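Local structure of MutT/nudix family protein (Enterococcus faecalis, 2FML) at residues 9-12 against 13-17; 64-67 against 68-71; 81-85 against 86-90; 100-103 against 104-107; 207-210 against 211-215. The protein is of unknown function but joins a Nudix domain, probably a hydrolase fold for nucleotide-like substrates, to an NrtR-type winged helix that may bind DNA. All coordinates share one frame; numbering follows the deposited sequence.

In the fold
Contact 3 is the buried one of the five and contact 5 is partly buried, whereas contacts 1, 2 and 4 lie at the surface. Contacts 2, 3 and 4 share the Nudix domain, and contact 5 belongs to the winged-helix part. Contacts 3 and 4 touch: helix 85-97 and strand 106-112 follow each other, and Leu-90 CD2 meets Ile-106 CD1 at 3.7 Å. Contacts 1 and 2 are about 36 Å apart at their nearest atoms in one chain, yet Arg-69 bonds Glu-15 O of the other subunit. The chemistry of the five differs with their place: ions and rings in contacts 1 and 2, helix capping in contact 3, a short turn in contact 4 and leucines against phenylalanine in contact 5.

Contact 1 (9-12 against 13-17); sequences EEKN and YYERQ
Asn-12 O receives the backbone N-H of Arg-16 at 2.8 Å, the shortest sound bond between 9-12 and 13-17. It is one of a ladder in which Tyr-13 N, Tyr-14 N and Glu-15 N reach back four residues to Glu-9 O, Glu-10 O and Lys-11 O. One turn of spacing also brings Lys-11 beside Glu-15, and their long chains span it: Lys-11 NZ meets the syn lone pair of Glu-15 OE2 in a salt bridge of 3.0 Å. The lysine bends at its last torsion (chi4 90°), which swings the ammonium toward the carboxylate, while Glu-15 runs extended beyond CG. Glu-15 OE2 also lies 3.3 Å from Lys-11 CG, so the acid rests along the stem as well as meeting the charge. The pair lies on helix 7-16, whose neighbour is helix 20-27: Lys-11 touches Trp-26 and Glu-15 touches Phe-23 there. The aromatic residues pack against helix 20-27 as well. Tyr-14 brings its CD1 edge to 3.1 Å from Glu-10 O, its ring stacks on Trp-26, and Tyr-13 CD1 stands 3.8 Å above one of its faces. Glu-10 lays CG near the same ring edge, its carboxylate plane turned 75° from the ring, and OE2 accepts from Trp-26 NE1. At the C-terminal end of the helix, Glu-15 O accepts from Arg-69 NE of the second subunit.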
loop_
_atom_site.group_PDB
_atom_site.type_symbol
_atom_site.label_atom_id
_atom_site.label_comp_id
_atom_site.label_asym_id
_atom_site.label_seq_id
_atom_site.Cartn_x
_atom_site.Cartn_y
_atom_site.Cartn_z
ATOM N N GLU A 9 -0.527 -34.774 19.368
ATOM C CA GLU A 9 0.890 -35.085 19.626
ATOM C C GLU A 9 1.771 -35.076 18.367
ATOM O O GLU A 9 2.901 -34.535 18.373
ATOM C CB GLU A 9 1.012 -36.420 20.342
ATOM C CG GLU A 9 2.450 -36.777 20.705
ATOM C CD GLU A 9 2.558 -38.017 21.572
ATOM O OE1 GLU A 9 2.322 -37.892 22.811
ATOM O OE2 GLU A 9 2.892 -39.093 21.001
ATOM N N GLU A 10 1.247 -35.673 17.302
ATOM C CA GLU A 10 1.912 -35.667 16.029
ATOM C C GLU A 10 2.227 -34.238 15.496
ATOM O O GLU A 10 3.342 -33.943 15.023
ATOM C CB GLU A 10 1.036 -36.405 15.020
ATOM C CG GLU A 10 1.626 -36.483 13.654
ATOM C CD GLU A 10 0.804 -37.362 12.753
ATOM O OE1 GLU A 10 0.296 -38.415 13.216
ATOM O OE2 GLU A 10 0.667 -37.012 11.588
ATOM N N LYS A 11 1.215 -33.386 15.522
ATOM C CA LYS A 11 1.311 -32.046 14.942
ATOM C C LYS A 11 2.261 -31.151 15.759
ATOM O O LYS A 11 3.034 -30.370 15.200
ATOM C CB LYS A 11 -0.097 -31.465 14.841
ATOM C CG LYS A 11 -0.239 -30.005 14.570
ATOM C CD LYS A 11 -1.711 -29.645 14.506
ATOM C CE LYS A 11 -1.985 -28.198 14.935
ATOM N NZ LYS A 11 -1.934 -27.181 13.821
ATOM N N ASN A 12 2.265 -31.228 17.070
ATOM C CA ASN A 12 3.258 -30.368 17.711
ATOM C C ASN A 12 4.682 -30.927 17.749
ATOM O O ASN A 12 5.607 -30.148 17.805
ATOM C CB ASN A 12 2.814 -29.749 19.046
ATOM C CG ASN A 12 2.422 -30.770 19.982
ATOM O OD1 ASN A 12 1.878 -31.769 19.538
ATOM N ND2 ASN A 12 2.743 -30.608 21.274
ATOM N N TYR A 13 4.857 -32.242 17.645
ATOM C CA TYR A 13 6.167 -32.797 17.396
ATOM C C TYR A 13 6.757 -32.152 16.097
ATOM O O TYR A 13 7.896 -31.746 16.065
ATOM C CB TYR A 13 6.130 -34.348 17.297
ATOM C CG TYR A 13 7.457 -34.793 16.764
ATOM C CD1 TYR A 13 7.647 -34.950 15.393
ATOM C CD2 TYR A 13 8.557 -34.953 17.618
ATOM C CE1 TYR A 13 8.896 -35.253 14.894
ATOM C CE2 TYR A 13 9.814 -35.286 17.113
ATOM C CZ TYR A 13 9.959 -35.404 15.756
ATOM O OH TYR A 13 11.174 -35.685 15.228
ATOM N N TYR A 14 5.969 -32.084 15.027
ATOM C CA TYR A 14 6.423 -31.508 13.748
ATOM C C TYR A 14 6.607 -29.967 13.783
ATOM O O TYR A 14 7.599 -29.469 13.231
ATOM C CB TYR A 14 5.539 -31.973 12.577
ATOM C CG TYR A 14 5.864 -33.447 12.165
ATOM C CD1 TYR A 14 5.042 -34.546 12.557
ATOM C CD2 TYR A 14 7.030 -33.728 11.455
ATOM C CE1 TYR A 14 5.369 -35.888 12.203
ATOM C CE2 TYR A 14 7.364 -35.061 11.095
ATOM C CZ TYR A 14 6.545 -36.126 11.452
ATOM O OH TYR A 14 7.013 -37.396 11.082
ATOM N N GLU A 15 5.666 -29.238 14.404
ATOM C CA GLU A 15 5.789 -27.766 14.647
ATOM C C GLU A 15 6.959 -27.356 15.553
ATOM O O GLU A 15 7.700 -26.441 15.265
ATOM C CB GLU A 15 4.460 -27.196 15.147
ATOM C CG GLU A 15 3.348 -27.567 14.163
ATOM C CD GLU A 15 1.964 -27.104 14.584
ATOM O OE1 GLU A 15 1.774 -26.751 15.767
ATOM O OE2 GLU A 15 1.041 -27.135 13.734
ATOM N N ARG A 16 7.143 -28.109 16.625
ATOM C CA ARG A 16 7.971 -27.714 17.759
ATOM C C ARG A 16 9.260 -28.494 18.020
ATOM O O ARG A 16 10.137 -27.986 18.720
ATOM C CB ARG A 16 7.094 -27.763 19.002
ATOM C CG ARG A 16 5.929 -26.836 18.833
ATOM C CD ARG A 16 5.049 -26.829 20.006
ATOM N NE ARG A 16 4.152 -25.668 19.942
ATOM C CZ ARG A 16 2.999 -25.555 20.609
ATOM N NH1 ARG A 16 2.294 -24.436 20.501
ATOM N NH2 ARG A 16 2.541 -26.561 21.374
ATOM N N GLN A 17 9.376 -29.730 17.519
ATOM C CA GLN A 17 10.599 -30.547 17.736
ATOM C C GLN A 17 11.397 -30.777 16.443
ATOM O O GLN A 17 12.649 -30.719 16.445
ATOM C CB GLN A 17 10.265 -31.950 18.293
ATOM C CG GLN A 17 10.243 -32.122 19.822
ATOM C CD GLN A 17 9.050 -31.416 20.468
ATOM O OE1 GLN A 17 9.214 -30.518 21.334
ATOM N NE2 GLN A 17 7.837 -31.812 20.062
#

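Contact 2 (64-67 against 68-71); sequences KGHP and FRNS
The guanidinium of Arg-69 lies over one face of the His-66 ring, with Arg-69 NE 3.7 Å above the ring plane and over its centre. The two planes are 34° apart, so the groups lean together at one end: Arg-69 NH2 comes to 3.0 Å from His-66 ND1, at an angle too poor for a hydrogen bond. Arg-69 reaches this place because its chain folds at chi3 (-62°), after its CG has run beside Lys-64 O at 3.2 Å. Arg-69 CB adds to the layer, 3.4 Å from His-66 CD2. Behind the side chains the backbone turns back on itself in the loop between strands 55-63 and 72-78 of the Nudix domain. A cis peptide precedes Pro-67, and a type II beta turn runs from Phe-68 to Ser-71. Asn-70, a residue that tolerates positive phi, fills its third position at phi 76°. Arg-69 CA also makes a C-H contact of 3.5 Å with Gly-65 O. Farther out, Arg-63 NE holds Pro-67 O, and Phe-68 meets Phe-184 edge to face. The arginine bonds Glu-15 O and Ala-18 O of the second subunit through NE and NH2, so the histidine covers a cation already committed to the interface, and would probably be favoured as neutral.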
loop_
_atom_site.group_PDB
_atom_site.type_symbol
_atom_site.label_atom_id
_atom_site.label_comp_id
_atom_site.label_asym_id
_atom_site.label_seq_id
_atom_site.Cartn_x
_atom_site.Cartn_y
_atom_site.Cartn_z
ATOM N N LYS A 64 -13.928 -6.615 -23.161
ATOM C CA LYS A 64 -14.729 -7.275 -24.129
ATOM C C LYS A 64 -15.627 -8.381 -23.547
ATOM O O LYS A 64 -16.607 -8.764 -24.155
ATOM C CB LYS A 64 -13.867 -7.724 -25.307
ATOM C CG LYS A 64 -13.235 -9.067 -25.273
ATOM C CD LYS A 64 -13.137 -9.552 -26.787
ATOM C CE LYS A 64 -12.269 -8.612 -27.693
ATOM N NZ LYS A 64 -11.454 -9.365 -28.751
ATOM N N GLY A 65 -15.301 -8.822 -22.335
ATOM C CA GLY A 65 -16.026 -9.865 -21.655
ATOM C C GLY A 65 -16.545 -9.407 -20.317
ATOM O O GLY A 65 -16.078 -8.369 -19.754
ATOM N N HIS A 66 -17.512 -10.180 -19.817
ATOM C CA HIS A 66 -18.095 -9.963 -18.522
ATOM C C HIS A 66 -17.111 -10.251 -17.377
ATOM O O HIS A 66 -16.188 -11.020 -17.544
ATOM C CB HIS A 66 -19.373 -10.797 -18.393
ATOM C CG HIS A 66 -20.596 -10.089 -18.876
ATOM N ND1 HIS A 66 -21.649 -10.736 -19.487
ATOM C CD2 HIS A 66 -20.933 -8.783 -18.830
ATOM C CE1 HIS A 66 -22.575 -9.854 -19.807
ATOM N NE2 HIS A 66 -22.150 -8.657 -19.444
ATOM N N PRO A 67 -17.330 -9.666 -16.182
ATOM C CA PRO A 67 -18.310 -8.660 -15.792
ATOM C C PRO A 67 -17.935 -7.310 -16.396
ATOM O O PRO A 67 -16.787 -7.118 -16.803
ATOM C CB PRO A 67 -18.249 -8.671 -14.260
ATOM C CG PRO A 67 -16.926 -9.299 -13.897
ATOM C CD PRO A 67 -16.521 -10.152 -15.053
ATOM N N PHE A 68 -18.917 -6.430 -16.581
ATOM C CA PHE A 68 -18.704 -5.123 -17.183
ATOM C C PHE A 68 -18.210 -5.188 -18.572
ATOM O O PHE A 68 -17.328 -4.393 -18.920
ATOM C CB PHE A 68 -17.714 -4.294 -16.308
ATOM C CG PHE A 68 -18.239 -4.045 -14.903
ATOM C CD1 PHE A 68 -19.247 -3.078 -14.676
ATOM C CD2 PHE A 68 -17.788 -4.809 -13.827
ATOM C CE1 PHE A 68 -19.756 -2.848 -13.367
ATOM C CE2 PHE A 68 -18.294 -4.596 -12.530
ATOM C CZ PHE A 68 -19.264 -3.614 -12.305
ATOM N N ARG A 69 -18.766 -6.117 -19.376
ATOM C CA ARG A 69 -18.579 -6.107 -20.806
ATOM C C ARG A 69 -18.843 -4.728 -21.423
ATOM O O ARG A 69 -19.872 -4.117 -21.168
ATOM C CB ARG A 69 -19.507 -7.112 -21.484
ATOM C CG ARG A 69 -19.249 -7.330 -22.957
ATOM C CD ARG A 69 -20.459 -8.027 -23.607
ATOM N NE ARG A 69 -20.666 -9.335 -23.010
ATOM C CZ ARG A 69 -21.796 -10.052 -23.006
ATOM N NH1 ARG A 69 -22.941 -9.600 -23.516
ATOM N NH2 ARG A 69 -21.766 -11.247 -22.406
ATOM N N ASN A 70 -17.901 -4.266 -22.246
ATOM C CA ASN A 70 -18.041 -3.007 -22.961
ATOM C C ASN A 70 -17.832 -1.740 -22.126
ATOM O O ASN A 70 -17.870 -0.626 -22.640
ATOM C CB ASN A 70 -19.388 -2.975 -23.728
ATOM C CG ASN A 70 -19.420 -3.962 -24.905
ATOM O OD1 ASN A 70 -18.388 -4.424 -25.380
ATOM N ND2 ASN A 70 -20.624 -4.286 -25.371
ATOM N N SER A 71 -17.602 -1.902 -20.836
ATOM C CA SER A 71 -17.274 -0.779 -19.994
ATOM C C SER A 71 -15.766 -0.489 -20.180
ATOM O O SER A 71 -15.009 -1.387 -20.488
ATOM C CB SER A 71 -17.603 -1.087 -18.525
ATOM O OG SER A 71 -18.994 -1.193 -18.314
#

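Contact 3 (81-85 against 86-90); sequences RNEST and EDSVL
Residues 77-98 match the Nudix box, the loop-helix-loop motif of this family, and here Glu-83 and Ser-84 of its first loop meet the first turn of helix 85-97. Ser-84 is the N-cap: its OG lies between the backbone N and the carbonyl carbon (chi1 60°), facing the turn, and accepts the N-H of Asp-87 at 3.2 Å along a nearly straight line of 173°. Serine suits the place because a short hydroxyl can replace the carbonyl that an amide at a helix start lacks. Ser-84 O and Thr-85 O then take Ser-88 N and Val-89 N and begin the regular helix. Glu-83 matches the first glutamate of the motif. Its OE1 accepts a weak bond of 3.1 Å from Ser-88 OG, but its stronger partner is Arg-91, in a salt bridge, and Asn-80 N also donates to OE1; together these fix the carboxylate against the helix. Two acids, Glu-86 and Asp-87, occupy the first turn, where the positive end of the helix dipole would probably favour them. Thr-85 OG1 bonds Tyr-128 OH across to strand 123-131. One water sits 2.9 Å from Thr-85 OG1 and donates to Glu-86 OE1 at 2.6 Å.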
loop_
_atom_site.group_PDB
_atom_site.type_symbol
_atom_site.label_atom_id
_atom_site.label_comp_id
_atom_site.label_asym_id
_atom_site.label_seq_id
_atom_site.Cartn_x
_atom_site.Cartn_y
_atom_site.Cartn_z
ATOM N N ARG A 81 -0.520 -18.266 -8.952
ATOM C CA ARG A 81 0.175 -18.795 -7.750
ATOM C C ARG A 81 1.735 -18.657 -7.687
ATOM O O ARG A 81 2.308 -18.421 -6.615
ATOM C CB ARG A 81 -0.219 -20.269 -7.492
ATOM C CG ARG A 81 0.066 -20.731 -6.054
ATOM C CD ARG A 81 1.381 -21.390 -6.053
ATOM N NE ARG A 81 1.821 -21.845 -4.740
ATOM C CZ ARG A 81 2.487 -21.128 -3.839
ATOM N NH1 ARG A 81 2.799 -19.825 -4.023
ATOM N NH2 ARG A 81 2.819 -21.748 -2.718
ATOM N N ASN A 82 2.398 -18.816 -8.816
ATOM C CA ASN A 82 3.854 -18.727 -8.857
ATOM C C ASN A 82 4.450 -17.298 -9.155
ATOM O O ASN A 82 5.598 -17.190 -9.581
ATOM C CB ASN A 82 4.405 -19.787 -9.849
ATOM C CG ASN A 82 4.131 -19.403 -11.335
ATOM O OD1 ASN A 82 3.501 -18.354 -11.615
ATOM N ND2 ASN A 82 4.605 -20.242 -12.289
ATOM N N GLU A 83 3.670 -16.239 -8.920
ATOM C CA GLU A 83 3.990 -14.866 -9.309
ATOM C C GLU A 83 3.684 -13.922 -8.120
ATOM O O GLU A 83 2.654 -14.067 -7.479
ATOM C CB GLU A 83 2.924 -14.381 -10.292
ATOM C CG GLU A 83 3.208 -14.553 -11.717
ATOM C CD GLU A 83 2.181 -13.816 -12.564
ATOM O OE1 GLU A 83 0.950 -13.779 -12.228
ATOM O OE2 GLU A 83 2.644 -13.296 -13.597
ATOM N N SER A 84 4.518 -12.911 -7.906
ATOM C CA SER A 84 4.185 -11.837 -6.967
ATOM C C SER A 84 3.250 -10.965 -7.749
ATOM O O SER A 84 3.148 -11.118 -8.982
ATOM C CB SER A 84 5.442 -11.069 -6.590
ATOM O OG SER A 84 5.972 -10.534 -7.769
ATOM N N THR A 85 2.578 -10.046 -7.039
ATOM C CA THR A 85 1.721 -9.084 -7.681
ATOM C C THR A 85 2.489 -8.166 -8.622
ATOM O O THR A 85 1.943 -7.791 -9.660
ATOM C CB THR A 85 0.853 -8.257 -6.697
ATOM O OG1 THR A 85 1.683 -7.501 -5.806
ATOM C CG2 THR A 85 -0.143 -9.148 -5.921
ATOM N N GLU A 86 3.689 -7.739 -8.221
ATOM C CA GLU A 86 4.612 -7.010 -9.080
ATOM C C GLU A 86 4.851 -7.700 -10.481
ATOM O O GLU A 86 4.678 -7.076 -11.540
ATOM C CB GLU A 86 5.973 -6.838 -8.379
ATOM C CG GLU A 86 5.999 -5.847 -7.270
ATOM C CD GLU A 86 5.601 -6.443 -5.893
ATOM O OE1 GLU A 86 5.241 -7.646 -5.794
ATOM O OE2 GLU A 86 5.677 -5.682 -4.889
ATOM N N ASP A 87 5.256 -8.960 -10.470
ATOM C CA ASP A 87 5.432 -9.778 -11.683
ATOM C C ASP A 87 4.127 -9.796 -12.502
ATOM O O ASP A 87 4.119 -9.624 -13.730
ATOM C CB ASP A 87 5.670 -11.226 -11.250
ATOM C CG ASP A 87 7.054 -11.463 -10.697
ATOM O OD1 ASP A 87 7.948 -10.599 -10.897
ATOM O OD2 ASP A 87 7.252 -12.566 -10.098
ATOM N N SER A 88 3.033 -10.022 -11.787
ATOM C CA SER A 88 1.742 -10.228 -12.411
ATOM C C SER A 88 1.258 -8.921 -13.131
ATOM O O SER A 88 0.737 -8.954 -14.284
ATOM C CB SER A 88 0.742 -10.742 -11.328
ATOM O OG SER A 88 -0.527 -11.043 -11.902
ATOM N N VAL A 89 1.431 -7.780 -12.473
ATOM C CA VAL A 89 0.914 -6.518 -13.060
ATOM C C VAL A 89 1.692 -6.126 -14.318
ATOM O O VAL A 89 1.115 -5.599 -15.276
ATOM C CB VAL A 89 0.779 -5.342 -12.033
ATOM C CG1 VAL A 89 2.156 -4.697 -11.693
ATOM C CG2 VAL A 89 -0.249 -4.318 -12.563
ATOM N N LEU A 90 2.990 -6.421 -14.321
ATOM C CA LEU A 90 3.807 -6.232 -15.490
ATOM C C LEU A 90 3.479 -7.147 -16.664
ATOM O O LEU A 90 3.521 -6.705 -17.792
ATOM C CB LEU A 90 5.309 -6.368 -15.154
ATOM C CG LEU A 90 6.022 -5.576 -14.037
ATOM C CD1 LEU A 90 7.523 -6.015 -14.041
ATOM C CD2 LEU A 90 5.856 -4.129 -14.198
HETATM O O HOH W 1 3.635 -7.808 -3.749
#

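Contact 4 (100-103 against 104-107); sequences VISQ and ENIE
Ser-102 accepts twice from Asn-105, once at its side chain and once at its backbone. Asn-105 ND2 donates to Ser-102 OG at 2.9 Å, the hydroxyl sitting a little out of the amide plane, and Asn-105 N donates to Ser-102 O at 3.0 Å. With chi1 at 71°, OG is turned back over its own backbone, within range of the amide three residues on. A serine and an asparagine with this spacing can pair like this because both have short polar side chains. The next peptide repeats the step: Ile-106 N reaches Gln-103 O at 3.2 Å. Both backbone donors approach well above the carbonyl planes, 52° out for Asn-105 and 63° for Ile-106, as is usual in the tight winding of a 3-10 turn. Ile-106 CG1 also lies 3.2 Å from Gln-103 O, covering this carbonyl with a methylene. The apolar side is lighter, Ile-101 CD1 standing 4.3 Å from Ile-106 CG2. In the Nudix fold the turn carries the chain from helix 85-97 into strand 106-112. Ile-106 packs on Val-89 and Leu-90 of that helix and on Tyr-128 and Ala-130 of strand 123-131, while Asn-105 touches Gln-209 of the winged-helix part.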
loop_
_atom_site.group_PDB
_atom_site.type_symbol
_atom_site.label_atom_id
_atom_site.label_comp_id
_atom_site.label_asym_id
_atom_site.label_seq_id
_atom_site.Cartn_x
_atom_site.Cartn_y
_atom_site.Cartn_z
ATOM N N VAL A 100 5.709 -2.457 -22.294
ATOM C CA VAL A 100 6.762 -3.001 -21.458
ATOM C C VAL A 100 7.264 -1.914 -20.468
ATOM O O VAL A 100 7.843 -0.912 -20.891
ATOM C CB VAL A 100 7.932 -3.551 -22.317
ATOM C CG1 VAL A 100 8.950 -4.242 -21.443
ATOM C CG2 VAL A 100 7.424 -4.512 -23.396
ATOM N N ILE A 101 6.984 -2.105 -19.168
ATOM C CA ILE A 101 7.559 -1.335 -18.048
ATOM C C ILE A 101 8.454 -2.274 -17.232
ATOM O O ILE A 101 8.200 -3.473 -17.215
ATOM C CB ILE A 101 6.483 -0.765 -17.106
ATOM C CG1 ILE A 101 5.241 -1.628 -17.106
ATOM C CG2 ILE A 101 5.963 0.558 -17.586
ATOM C CD1 ILE A 101 4.048 -0.829 -16.809
ATOM N N SER A 102 9.477 -1.743 -16.558
ATOM C CA SER A 102 10.289 -2.521 -15.597
ATOM C C SER A 102 9.843 -2.285 -14.150
ATOM O O SER A 102 9.163 -1.293 -13.859
ATOM C CB SER A 102 11.781 -2.195 -15.755
ATOM O OG SER A 102 12.028 -0.885 -15.273
ATOM N N GLN A 103 10.211 -3.206 -13.255
ATOM C CA GLN A 103 9.760 -3.183 -11.853
ATOM C C GLN A 103 10.132 -1.919 -11.127
ATOM O O GLN A 103 9.348 -1.414 -10.317
ATOM C CB GLN A 103 10.331 -4.361 -11.048
ATOM C CG GLN A 103 9.595 -4.576 -9.688
ATOM C CD GLN A 103 9.416 -6.078 -9.295
ATOM O OE1 GLN A 103 9.003 -6.931 -10.117
ATOM N NE2 GLN A 103 9.704 -6.385 -8.015
ATOM N N GLU A 104 11.344 -1.431 -11.420
ATOM C CA GLU A 104 11.949 -0.308 -10.760
ATOM C C GLU A 104 11.116 0.926 -11.050
ATOM O O GLU A 104 11.201 1.897 -10.307
ATOM C CB GLU A 104 13.399 -0.099 -11.236
ATOM C CG GLU A 104 14.028 -1.246 -12.056
ATOM C CD GLU A 104 14.595 -2.418 -11.207
ATOM O OE1 GLU A 104 15.858 -2.525 -11.068
ATOM O OE2 GLU A 104 13.787 -3.253 -10.708
ATOM N N ASN A 105 10.298 0.872 -12.108
ATOM C CA ASN A 105 9.446 2.009 -12.542
ATOM C C ASN A 105 7.931 1.986 -12.204
ATOM O O ASN A 105 7.137 2.860 -12.614
ATOM C CB ASN A 105 9.682 2.263 -14.013
ATOM C CG ASN A 105 11.092 2.770 -14.278
ATOM O OD1 ASN A 105 11.329 3.974 -14.269
ATOM N ND2 ASN A 105 12.042 1.856 -14.435
ATOM N N ILE A 106 7.541 1.002 -11.412
ATOM C CA ILE A 106 6.190 0.946 -10.918
ATOM C C ILE A 106 6.208 1.191 -9.407
ATOM O O ILE A 106 7.207 0.910 -8.752
ATOM C CB ILE A 106 5.472 -0.376 -11.296
ATOM C CG1 ILE A 106 6.149 -1.586 -10.612
ATOM C CG2 ILE A 106 5.439 -0.484 -12.790
ATOM C CD1 ILE A 106 5.359 -2.965 -10.722
ATOM N N GLU A 107 5.107 1.720 -8.875
ATOM C CA GLU A 107 4.947 1.720 -7.449
ATOM C C GLU A 107 3.601 1.099 -7.066
ATOM O O GLU A 107 2.595 1.353 -7.707
ATOM C CB GLU A 107 5.103 3.157 -6.854
ATOM C CG GLU A 107 3.917 4.143 -7.170
ATOM C CD GLU A 107 4.246 5.637 -6.790
ATOM O OE1 GLU A 107 5.059 6.274 -7.527
ATOM O OE2 GLU A 107 3.701 6.146 -5.761
#

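Contact 5 (207-210 against 211-215); sequences VLQV and LGKDF
Leu-208 packs against Phe-215 in the part of the chain related to the NrtR winged helix, between helix 186-200 and helix 217-228. This is the close side of the contact. Leu-208 CD1 reaches Phe-215 CE1 at 4.0 Å, and Leu-208 CB stands 4.3 Å above one face of the Phe-215 ring, displaced toward its rim; the two side chains run at about a right angle. Phe-215 can meet the leucine because its CG lies between its own backbone N and carbonyl carbon (chi1 46°), and the ring also meets Phe-248, edge to face. Leu-211 joins the same group, its CD1 being 4.3 Å from Leu-208 CD2, and it touches Val-223 of helix 217-228 and Tyr-49 of strand 39-50. Leucine and phenylalanine suit this buried place, where helix, loop and sheet meet. Two bonds of a 3-10 turn shape the backbone beneath: Leu-211 N to Leu-208 O, and Gly-212 N to Gln-209 O at 2.9 Å, the donors standing well above the carbonyl planes. The other side faces solvent and is looser. Gly-212 sits at phi 84°, a conformation that glycine adopts easily, and Lys-213 follows with a positive phi of its own. Lys-213 is a long exposed chain folded at chi2 and chi3, which brings its ammonium back over the turn. There Lys-213 NZ gives Gln-209 O a second, weak donor at 3.3 Å.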
loop_
_atom_site.group_PDB
_atom_site.type_symbol
_atom_site.label_atom_id
_atom_site.label_comp_id
_atom_site.label_asym_id
_atom_site.label_seq_id
_atom_site.Cartn_x
_atom_site.Cartn_y
_atom_site.Cartn_z
ATOM N N VAL A 207 6.695 11.772 -10.239
ATOM C CA VAL A 207 5.796 12.071 -11.381
ATOM C C VAL A 207 6.456 12.771 -12.579
ATOM O O VAL A 207 6.038 12.555 -13.734
ATOM C CB VAL A 207 4.522 12.872 -10.963
ATOM C CG1 VAL A 207 4.890 14.340 -10.576
ATOM C CG2 VAL A 207 3.451 12.829 -12.100
ATOM N N LEU A 208 7.499 13.570 -12.309
ATOM C CA LEU A 208 8.286 14.234 -13.384
ATOM C C LEU A 208 8.964 13.230 -14.335
ATOM O O LEU A 208 9.592 13.631 -15.309
ATOM C CB LEU A 208 9.327 15.205 -12.787
ATOM C CG LEU A 208 8.761 16.291 -11.882
ATOM C CD1 LEU A 208 9.861 17.160 -11.397
ATOM C CD2 LEU A 208 7.717 17.127 -12.633
ATOM N N GLN A 209 8.865 11.928 -14.021
ATOM C CA GLN A 209 9.238 10.837 -14.942
ATOM C C GLN A 209 8.482 10.907 -16.274
ATOM O O GLN A 209 9.060 10.613 -17.311
ATOM C CB GLN A 209 8.991 9.480 -14.311
ATOM C CG GLN A 209 10.103 8.939 -13.457
ATOM C CD GLN A 209 9.746 7.559 -12.881
ATOM O OE1 GLN A 209 8.801 6.928 -13.319
ATOM N NE2 GLN A 209 10.493 7.114 -11.900
ATOM N N VAL A 210 7.205 11.303 -16.243
ATOM C CA VAL A 210 6.414 11.476 -17.478
ATOM C C VAL A 210 7.049 12.462 -18.516
ATOM O O VAL A 210 6.635 12.509 -19.689
ATOM C CB VAL A 210 4.929 11.929 -17.215
ATOM C CG1 VAL A 210 4.204 10.999 -16.236
ATOM C CG2 VAL A 210 4.876 13.315 -16.779
ATOM N N LEU A 211 8.031 13.232 -18.049
ATOM C CA LEU A 211 8.713 14.227 -18.856
ATOM C C LEU A 211 9.919 13.648 -19.588
ATOM O O LEU A 211 10.473 14.307 -20.448
ATOM C CB LEU A 211 9.120 15.427 -17.984
ATOM C CG LEU A 211 8.089 16.502 -17.665
ATOM C CD1 LEU A 211 8.744 17.583 -16.793
ATOM C CD2 LEU A 211 7.475 17.145 -18.948
ATOM N N GLY A 212 10.326 12.431 -19.231
ATOM C CA GLY A 212 11.258 11.659 -20.037
ATOM C C GLY A 212 12.748 11.923 -19.863
ATOM O O GLY A 212 13.495 12.082 -20.852
ATOM N N LYS A 213 13.193 11.955 -18.612
ATOM C CA LYS A 213 14.645 11.922 -18.298
ATOM C C LYS A 213 15.380 13.262 -18.343
ATOM O O LYS A 213 16.417 13.396 -17.696
ATOM C CB LYS A 213 15.416 10.820 -19.080
ATOM C CG LYS A 213 15.359 9.386 -18.476
ATOM C CD LYS A 213 13.972 8.717 -18.570
ATOM C CE LYS A 213 13.225 8.755 -17.238
ATOM N NZ LYS A 213 11.728 8.687 -17.441
ATOM N N ASP A 214 14.869 14.246 -19.080
ATOM C CA ASP A 214 15.268 15.621 -18.792
ATOM C C ASP A 214 14.146 16.668 -18.926
ATOM O O ASP A 214 13.151 16.447 -19.629
ATOM C CB ASP A 214 16.600 16.013 -19.477
ATOM C CG ASP A 214 16.439 16.447 -20.924
ATOM O OD1 ASP A 214 17.103 15.834 -21.786
ATOM O OD2 ASP A 214 15.685 17.414 -21.197
ATOM N N PHE A 215 14.321 17.804 -18.242
ATOM C CA PHE A 215 13.273 18.823 -18.140
ATOM C C PHE A 215 13.712 20.202 -17.636
ATOM O O PHE A 215 14.542 20.306 -16.740
ATOM C CB PHE A 215 12.139 18.312 -17.246
ATOM C CG PHE A 215 12.600 17.660 -15.965
ATOM C CD1 PHE A 215 12.749 18.402 -14.804
ATOM C CD2 PHE A 215 12.822 16.280 -15.901
ATOM C CE1 PHE A 215 13.147 17.785 -13.605
ATOM C CE2 PHE A 215 13.228 15.654 -14.700
ATOM C CZ PHE A 215 13.384 16.411 -13.561
#